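Local coordinates for protein 3'-5'-exonuclease (Saccharomyces cerevisiae, PDB 3E2V) that probably cuts double-stranded DNA as an endonuclease and trims it from the 3' end as an exonuclease, with magnesium as the likely cofactor, at residues A[385-388]-A[389-393]. Residues are numbered along the deposited sequence; the frame is centred on the assembly and turned at random.
Sequences WKTT and CKIFG
Trp385 to Thr388 and Cys389 to Phe392 are successive turns at the end of helix 377-392, joined by i to i+4 backbone bonds. Cys389 N reaches Trp385 O at 2.9 Å and Phe392 N reaches Thr388 O at 3.0 Å, both nearly straight at the hydrogen, while Ile391 N lies 3.2 Å from Thr387 O in a more bent bond and also makes a weak one to Thr388 O. One turn on from Trp385, Cys389 lays its sulfur over one face of the indole: SG stands 3.5 Å from the centroid of the six-membered ring, displaced toward the rim and nearest, among the ring atoms, to CE2 and CZ2. With CG anti to the backbone N (chi1 169°), the indole reaches forward beside the next turn, where SG meets it. Swapping the indole for an alanine's methyl is likely to take away the ring face under the sulfur and open a gap beside Lys53 and Asn54. Farther along, Thr388 brings CG2 in the plane of the Phe392 ring to its edge, 3.9 Å from CD2, and Ile391 CG2 lies over the centre of one face. The side chain of Phe392 lies about 8 Å from that of His253, a magnesium ligand. The helix packs through these side chains against strands 14-16, 52-57 and 298-300 of the TIM-type barrel. Thr388 OG1 is hydrogen-bonded back to Thr384 O, so its polar group is satisfied within the helix and the methyl is left to pack.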
loop_
_atom_site.group_PDB
_atom_site.type_symbol
_atom_site.label_atom_id
_atom_site.label_comp_id
_atom_site.label_asym_id
_atom_site.label_seq_id
_atom_site.Cartn_x
_atom_site.Cartn_y
_atom_site.Cartn_z
ATOM N N TRP A 385 16.034 3.215 0.524
ATOM C CA TRP A 385 15.719 4.227 1.535
ATOM C C TRP A 385 15.586 5.628 0.912
ATOM O O TRP A 385 14.611 6.357 1.158
ATOM C CB TRP A 385 16.810 4.248 2.607
ATOM C CG TRP A 385 16.709 5.413 3.521
ATOM C CD1 TRP A 385 17.512 6.516 3.519
ATOM C CD2 TRP A 385 15.739 5.624 4.558
ATOM N NE1 TRP A 385 17.124 7.396 4.497
ATOM C CE2 TRP A 385 16.033 6.884 5.154
ATOM C CE3 TRP A 385 14.659 4.870 5.051
ATOM C CZ2 TRP A 385 15.285 7.409 6.214
ATOM C CZ3 TRP A 385 13.902 5.396 6.092
ATOM C CH2 TRP A 385 14.227 6.661 6.671
ATOM N N LYS A 386 16.585 6.002 0.121
ATOM C CA LYS A 386 16.622 7.349 -0.441
ATOM C C LYS A 386 15.489 7.542 -1.430
ATOM O O LYS A 386 14.867 8.604 -1.462
ATOM C CB LYS A 386 17.970 7.619 -1.110
ATOM C CG LYS A 386 19.048 7.761 -0.073
ATOM C CD LYS A 386 20.331 8.204 -0.655
ATOM C CE LYS A 386 21.259 8.665 0.467
ATOM N NZ LYS A 386 22.489 9.192 -0.163
ATOM N N THR A 387 15.224 6.522 -2.234
ATOM C CA THR A 387 14.136 6.611 -3.204
ATOM C C THR A 387 12.773 6.724 -2.514
ATOM O O THR A 387 11.934 7.543 -2.912
ATOM C CB THR A 387 14.191 5.435 -4.178
ATOM O OG1 THR A 387 15.465 5.472 -4.845
ATOM C CG2 THR A 387 13.112 5.565 -5.230
ATOM N N THR A 388 12.560 5.926 -1.465
ATOM C CA THR A 388 11.287 5.963 -0.762
ATOM C C THR A 388 11.069 7.307 -0.070
ATOM O O THR A 388 9.968 7.865 -0.108
ATOM C CB THR A 388 11.181 4.810 0.252
ATOM O OG1 THR A 388 11.456 3.574 -0.422
ATOM C CG2 THR A 388 9.771 4.713 0.815
ATOM N N CYS A 389 12.116 7.818 0.576
ATOM C CA CYS A 389 12.022 9.129 1.231
ATOM C C CYS A 389 11.654 10.227 0.240
ATOM O O CYS A 389 10.880 11.120 0.566
ATOM C CB CYS A 389 13.314 9.504 1.942
ATOM S SG CYS A 389 13.617 8.587 3.442
ATOM N N LYS A 390 12.221 10.180 -0.959
ATOM C CA LYS A 390 11.906 11.189 -1.980
ATOM C C LYS A 390 10.428 11.141 -2.357
ATOM O O LYS A 390 9.780 12.171 -2.560
ATOM C CB LYS A 390 12.800 11.031 -3.218
ATOM C CG LYS A 390 14.253 11.517 -3.005
ATOM C CD LYS A 390 15.036 11.655 -4.321
ATOM C CE LYS A 390 15.411 10.325 -4.943
ATOM N NZ LYS A 390 16.307 10.525 -6.126
ATOM N N ILE A 391 9.880 9.936 -2.416
ATOM C CA ILE A 391 8.488 9.787 -2.828
ATOM C C ILE A 391 7.497 10.217 -1.740
ATOM O O ILE A 391 6.586 10.998 -2.008
ATOM C CB ILE A 391 8.190 8.334 -3.247
ATOM C CG1 ILE A 391 9.013 7.966 -4.491
ATOM C CG2 ILE A 391 6.699 8.137 -3.525
ATOM C CD1 ILE A 391 8.969 6.457 -4.832
ATOM N N PHE A 392 7.681 9.711 -0.521
ATOM C CA PHE A 392 6.678 9.878 0.528
ATOM C C PHE A 392 7.035 10.924 1.588
ATOM O O PHE A 392 6.161 11.403 2.319
ATOM C CB PHE A 392 6.359 8.529 1.162
ATOM C CG PHE A 392 5.723 7.558 0.212
ATOM C CD1 PHE A 392 4.449 7.800 -0.274
ATOM C CD2 PHE A 392 6.382 6.390 -0.186
ATOM C CE1 PHE A 392 3.829 6.913 -1.146
ATOM C CE2 PHE A 392 5.780 5.494 -1.058
ATOM C CZ PHE A 392 4.508 5.751 -1.555
ATOM N N GLY A 393 8.315 11.266 1.671
ATOM C CA GLY A 393 8.788 12.236 2.664
ATOM C C GLY A 393 9.538 11.580 3.802
ATOM O O GLY A 393 9.270 10.428 4.144
#